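Local coordinates for ankyrin repeat family protein (Enterococcus faecalis, PDB 3HRA), which is of unknown specific function but, as an ankyrin repeat protein, probably serves as a scaffold for binding partner proteins, at residues E146-R151 / D183-K188; D159-L164 / K195-Y200. All coordinates share one frame; numbering follows the deposited sequence.

Contact 1. Residues E146-R151 / D183-K188; sequences EAVGLR and DYANQK
V148 and G149 pack against Y184 and A185 where helix 143-149 lies beside helix 181-188, the side-by-side stacking of helices characteristic of an ankyrin repeat solenoid. The tight part, around the buried V148, Y184 and A185, is van der Waals packing. V148 holds CG1 anti to its backbone N (chi1 173°), and this methyl does the touching: it lies 3.6 Å from A185 N, 3.7 Å from A185 CB and 4.0 Å from Y184 CB. G149 supplies the closest backbone approach, its CA being 5.2 Å from the CA of Y184. G149 CA, with no side chain, comes within 3.8 Å of Y184 CB. The Y184 ring meets G149 CA obliquely, while its hydroxyl is committed outside this pair of segments, in a hydrogen bond to D175 OD1. I193 of helix 191-198 also touches both V148 and A185. The solvent side is formed by K188, an exposed residue whose CE comes up to the carbonyl oxygen of G149. No hydrogen bond joins the two segments, and the lysine nitrogen makes none with the carbonyl it approaches: K188 NZ stays 4.0 Å from G149 O, whereas K188 CE makes one close carbon-to-oxygen approach, 3.0 Å from G149 O.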
loop_
_atom_site.group_PDB
_atom_site.type_symbol
_atom_site.label_atom_id
_atom_site.label_comp_id
_atom_site.label_asym_id
_atom_site.label_seq_id
_atom_site.Cartn_x
_atom_site.Cartn_y
_atom_site.Cartn_z
ATOM N N GLU A 146 8.319 -4.582 -11.286
ATOM C CA GLU A 146 7.169 -5.433 -11.001
ATOM C C GLU A 146 6.039 -5.163 -11.996
ATOM O O GLU A 146 5.415 -6.105 -12.496
ATOM C CB GLU A 146 6.679 -5.283 -9.548
ATOM C CG GLU A 146 7.678 -5.790 -8.504
ATOM C CD GLU A 146 6.993 -6.373 -7.255
ATOM O OE1 GLU A 146 5.742 -6.321 -7.147
ATOM O OE2 GLU A 146 7.698 -6.900 -6.377
ATOM N N ALA A 147 5.760 -3.885 -12.264
ATOM C CA ALA A 147 4.707 -3.525 -13.212
ATOM C C ALA A 147 4.943 -4.107 -14.612
ATOM O O ALA A 147 3.991 -4.429 -15.320
ATOM C CB ALA A 147 4.528 -2.011 -13.287
ATOM N N VAL A 148 6.209 -4.231 -15.006
ATOM C CA VAL A 148 6.572 -4.776 -16.316
ATOM C C VAL A 148 6.715 -6.299 -16.301
ATOM O O VAL A 148 6.082 -6.994 -17.093
ATOM C CB VAL A 148 7.892 -4.178 -16.832
ATOM C CG1 VAL A 148 8.335 -4.903 -18.119
ATOM C CG2 VAL A 148 7.719 -2.686 -17.107
ATOM N N GLY A 149 7.528 -6.810 -15.377
ATOM C CA GLY A 149 7.969 -8.195 -15.432
ATOM C C GLY A 149 7.054 -9.213 -14.791
ATOM O O GLY A 149 7.044 -10.387 -15.174
ATOM N N LEU A 150 6.282 -8.780 -13.809
ATOM C CA LEU A 150 5.466 -9.718 -13.060
ATOM C C LEU A 150 4.057 -9.808 -13.619
ATOM O O LEU A 150 3.306 -10.692 -13.243
ATOM C CB LEU A 150 5.432 -9.347 -11.582
ATOM C CG LEU A 150 6.597 -9.883 -10.735
ATOM C CD1 LEU A 150 7.945 -9.627 -11.376
ATOM C CD2 LEU A 150 6.552 -9.295 -9.332
ATOM N N ARG A 151 3.712 -8.896 -14.522
ATOM C CA ARG A 151 2.324 -8.766 -14.967
ATOM C C ARG A 151 2.149 -8.994 -16.470
ATOM O O ARG A 151 3.067 -9.428 -17.155
ATOM C CB ARG A 151 1.750 -7.408 -14.543
ATOM C CG ARG A 151 1.775 -7.184 -13.019
ATOM C CD ARG A 151 1.040 -8.282 -12.230
ATOM N NE ARG A 151 -0.330 -8.507 -12.697
ATOM C CZ ARG A 151 -1.384 -8.712 -11.906
ATOM N NH1 ARG A 151 -1.252 -8.696 -10.584
ATOM N NH2 ARG A 151 -2.585 -8.916 -12.443
ATOM N N ASP A 183 14.705 -5.153 -20.039
ATOM C CA ASP A 183 15.034 -6.571 -20.234
ATOM C C ASP A 183 13.791 -7.445 -20.173
ATOM O O ASP A 183 13.583 -8.290 -21.050
ATOM C CB ASP A 183 16.042 -7.058 -19.176
ATOM C CG ASP A 183 17.433 -6.506 -19.392
ATOM O OD1 ASP A 183 17.786 -6.225 -20.564
ATOM O OD2 ASP A 183 18.174 -6.349 -18.385
ATOM N N TYR A 184 12.960 -7.240 -19.148
ATOM C CA TYR A 184 11.760 -8.053 -18.979
ATOM C C TYR A 184 10.755 -7.830 -20.113
ATOM O O TYR A 184 10.198 -8.786 -20.646
ATOM C CB TYR A 184 11.089 -7.795 -17.618
ATOM C CG TYR A 184 11.807 -8.448 -16.452
ATOM C CD1 TYR A 184 11.770 -9.826 -16.278
ATOM C CD2 TYR A 184 12.500 -7.685 -15.519
ATOM C CE1 TYR A 184 12.419 -10.435 -15.209
ATOM C CE2 TYR A 184 13.146 -8.285 -14.432
ATOM C CZ TYR A 184 13.105 -9.659 -14.296
ATOM O OH TYR A 184 13.745 -10.273 -13.244
ATOM N N ALA A 185 10.508 -6.571 -20.464
ATOM C CA ALA A 185 9.544 -6.267 -21.514
ATOM C C ALA A 185 9.970 -6.907 -22.830
ATOM O O ALA A 185 9.158 -7.481 -23.547
ATOM C CB ALA A 185 9.390 -4.761 -21.682
ATOM N N ASN A 186 11.255 -6.794 -23.139
ATOM C CA ASN A 186 11.815 -7.411 -24.332
ATOM C C ASN A 186 11.668 -8.948 -24.349
ATOM O O ASN A 186 11.246 -9.528 -25.358
ATOM C CB ASN A 186 13.283 -7.004 -24.485
ATOM C CG ASN A 186 13.874 -7.453 -25.797
ATOM O OD1 ASN A 186 14.863 -8.182 -25.822
ATOM N ND2 ASN A 186 13.258 -7.039 -26.890
ATOM N N GLN A 187 12.025 -9.595 -23.241
ATOM C CA GLN A 187 11.926 -11.054 -23.113
ATOM C C GLN A 187 10.496 -11.559 -23.280
ATOM O O GLN A 187 10.266 -12.623 -23.862
ATOM C CB GLN A 187 12.461 -11.515 -21.752
ATOM C CG GLN A 187 13.979 -11.428 -21.608
ATOM C CD GLN A 187 14.445 -11.578 -20.153
ATOM O OE1 GLN A 187 15.587 -11.251 -19.827
ATOM N NE2 GLN A 187 13.560 -12.065 -19.278
ATOM N N LYS A 188 9.540 -10.788 -22.777
ATOM C CA LYS A 188 8.155 -11.238 -22.721
ATOM C C LYS A 188 7.375 -10.832 -23.963
ATOM O O LYS A 188 6.227 -11.222 -24.143
ATOM C CB LYS A 188 7.494 -10.682 -21.474
ATOM C CG LYS A 188 8.204 -11.119 -20.203
ATOM C CD LYS A 188 7.388 -10.849 -18.980
ATOM C CE LYS A 188 8.157 -11.309 -17.747
ATOM N NZ LYS A 188 8.899 -12.595 -17.987
#

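Contact 2. Residues D159-L164 / K195-Y200; sequences DIVKLL and KILAQY
K162 and Y200 form the polar half of this contact between helix 155-166 and helix 191-198 with the residues that follow it, helices set side by side in the ankyrin stack. K162 starts with CG anti to its backbone N (chi1 -177°) and bends at chi2 (74°), after which the chain is extended; although its CB does not point at the other segment, the end of the chain arrives there. K162 NZ donates a hydrogen bond of 2.7 Å to Y200 OH, the two side chains crossing at about a right angle. A water extends the link, accepting from K162 NZ at 3.1 Å and donating to Q199 OE1 at 2.7 Å. The apolar part is carried by V161 CG1, anti to the backbone N (chi1 169°), which touches two branches: I196 CG2 at 4.0 Å and L197 CD2 at 3.9 Å. The same I196 methyl lies 4.2 Å from K162 CD, joining the apolar part to the lysine stem. At the ring edge of Y200, in its plane, sits I196 O. Y200 OH is also hydrogen-bonded to E166 OE2, which makes a long, weak ion pair with K162 NZ. A hydroxyl bonded to both an ammonium and a carboxylate would probably be polarised, K162 NZ donating to it.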
loop_
_atom_site.group_PDB
_atom_site.type_symbol
_atom_site.label_atom_id
_atom_site.label_comp_id
_atom_site.label_asym_id
_atom_site.label_seq_id
_atom_site.Cartn_x
_atom_site.Cartn_y
_atom_site.Cartn_z
ATOM N N ASP A 159 -0.139 1.885 -18.817
ATOM C CA ASP A 159 -0.434 3.171 -18.178
ATOM C C ASP A 159 0.373 3.379 -16.878
ATOM O O ASP A 159 0.813 4.494 -16.581
ATOM C CB ASP A 159 -1.937 3.301 -17.891
ATOM C CG ASP A 159 -2.776 3.570 -19.162
ATOM O OD1 ASP A 159 -2.212 3.902 -20.229
ATOM O OD2 ASP A 159 -4.017 3.456 -19.081
ATOM N N ILE A 160 0.553 2.312 -16.109
ATOM C CA ILE A 160 1.322 2.401 -14.867
ATOM C C ILE A 160 2.791 2.659 -15.183
ATOM O O ILE A 160 3.426 3.505 -14.546
ATOM C CB ILE A 160 1.135 1.160 -13.976
ATOM C CG1 ILE A 160 -0.266 1.167 -13.352
ATOM C CG2 ILE A 160 2.201 1.105 -12.873
ATOM C CD1 ILE A 160 -0.713 -0.172 -12.790
ATOM N N VAL A 161 3.315 1.981 -16.199
ATOM C CA VAL A 161 4.684 2.251 -16.650
ATOM C C VAL A 161 4.880 3.727 -17.067
ATOM O O VAL A 161 5.858 4.363 -16.686
ATOM C CB VAL A 161 5.105 1.288 -17.787
ATOM C CG1 VAL A 161 6.424 1.742 -18.423
ATOM C CG2 VAL A 161 5.218 -0.120 -17.243
ATOM N N LYS A 162 3.948 4.260 -17.850
ATOM C CA LYS A 162 4.031 5.651 -18.291
ATOM C C LYS A 162 4.012 6.630 -17.113
ATOM O O LYS A 162 4.816 7.564 -17.069
ATOM C CB LYS A 162 2.884 5.984 -19.248
ATOM C CG LYS A 162 2.961 7.388 -19.789
ATOM C CD LYS A 162 4.076 7.522 -20.828
ATOM C CE LYS A 162 3.963 8.859 -21.551
ATOM N NZ LYS A 162 5.054 9.042 -22.549
ATOM N N LEU A 163 3.080 6.414 -16.189
ATOM C CA LEU A 163 2.959 7.194 -14.955
ATOM C C LEU A 163 4.290 7.214 -14.186
ATOM O O LEU A 163 4.750 8.275 -13.767
ATOM C CB LEU A 163 1.875 6.588 -14.064
ATOM C CG LEU A 163 0.985 7.457 -13.169
ATOM C CD1 LEU A 163 0.517 6.665 -11.948
ATOM C CD2 LEU A 163 1.631 8.777 -12.759
ATOM N N LEU A 164 4.905 6.044 -14.012
ATOM C CA LEU A 164 6.187 5.947 -13.293
ATOM C C LEU A 164 7.306 6.696 -14.015
ATOM O O LEU A 164 8.086 7.418 -13.389
ATOM C CB LEU A 164 6.597 4.467 -13.052
ATOM C CG LEU A 164 5.721 3.703 -12.049
ATOM C CD1 LEU A 164 5.956 2.193 -12.106
ATOM C CD2 LEU A 164 5.962 4.246 -10.643
ATOM N N LYS A 195 8.350 0.129 -26.211
ATOM C CA LYS A 195 8.320 1.388 -26.934
ATOM C C LYS A 195 8.286 2.565 -25.950
ATOM O O LYS A 195 9.019 3.547 -26.117
ATOM C CB LYS A 195 7.101 1.417 -27.856
ATOM C CG LYS A 195 6.996 2.661 -28.699
ATOM C CD LYS A 195 5.867 2.549 -29.715
ATOM C CE LYS A 195 4.520 2.475 -29.028
ATOM N NZ LYS A 195 3.402 2.549 -30.012
ATOM N N ILE A 196 7.439 2.464 -24.933
ATOM C CA ILE A 196 7.351 3.488 -23.893
ATOM C C ILE A 196 8.717 3.657 -23.232
ATOM O O ILE A 196 9.228 4.772 -23.105
ATOM C CB ILE A 196 6.291 3.114 -22.836
ATOM C CG1 ILE A 196 4.889 3.073 -23.450
ATOM C CG2 ILE A 196 6.328 4.083 -21.662
ATOM C CD1 ILE A 196 3.850 2.481 -22.509
ATOM N N LEU A 197 9.335 2.549 -22.836
ATOM C CA LEU A 197 10.629 2.621 -22.153
ATOM C C LEU A 197 11.724 3.215 -23.041
ATOM O O LEU A 197 12.586 3.941 -22.555
ATOM C CB LEU A 197 11.056 1.250 -21.626
ATOM C CG LEU A 197 10.193 0.706 -20.483
ATOM C CD1 LEU A 197 10.564 -0.721 -20.111
ATOM C CD2 LEU A 197 10.272 1.602 -19.254
ATOM N N ALA A 198 11.688 2.902 -24.339
ATOM C CA ALA A 198 12.692 3.392 -25.289
ATOM C C ALA A 198 12.656 4.918 -25.437
ATOM O O ALA A 198 13.626 5.529 -25.874
ATOM C CB ALA A 198 12.505 2.736 -26.655
ATOM N N GLN A 199 11.532 5.522 -25.080
ATOM C CA GLN A 199 11.366 6.962 -25.211
ATOM C C GLN A 199 11.955 7.786 -24.070
ATOM O O GLN A 199 11.999 9.012 -24.150
ATOM C CB GLN A 199 9.886 7.286 -25.409
ATOM C CG GLN A 199 9.396 6.835 -26.795
ATOM C CD GLN A 199 7.901 6.829 -26.904
ATOM O OE1 GLN A 199 7.198 7.214 -25.965
ATOM N NE2 GLN A 199 7.393 6.400 -28.055
ATOM N N TYR A 200 12.394 7.115 -23.010
ATOM C CA TYR A 200 13.011 7.777 -21.867
ATOM C C TYR A 200 14.452 7.328 -21.719
ATOM O O TYR A 200 14.830 6.258 -22.212
ATOM C CB TYR A 200 12.271 7.437 -20.562
ATOM C CG TYR A 200 10.839 7.887 -20.545
ATOM C CD1 TYR A 200 9.841 7.109 -21.112
ATOM C CD2 TYR A 200 10.483 9.108 -19.988
ATOM C CE1 TYR A 200 8.522 7.524 -21.109
ATOM C CE2 TYR A 200 9.173 9.530 -19.979
ATOM C CZ TYR A 200 8.197 8.735 -20.538
ATOM O OH TYR A 200 6.892 9.166 -20.544
HETATM O O HOH W 1 4.831 6.855 -24.741
#

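Overall arrangement
Contact 1 joins helix 143-149 to helix 181-188 and contact 2 joins helix 155-166 to helix 191-198, at the C-terminal end of the solenoid. Their centres are about 12 Å apart, and both lie on the same side of the chain's centre, at about 21 and 22 Å from it. In sequence the four segments alternate, 146-151, 159-164, 183-188, 195-200, as expected when one helix pair is laid against the next. Direct packing connects the contacts: V148 CG2 meets V161 CG2 at 3.6 Å, and A147 CB meets I160 CG2 at 3.9 Å. Each valine therefore uses CG1 across its own contact and CG2 toward the other, so the apolar packing of the two contacts meets at the valines.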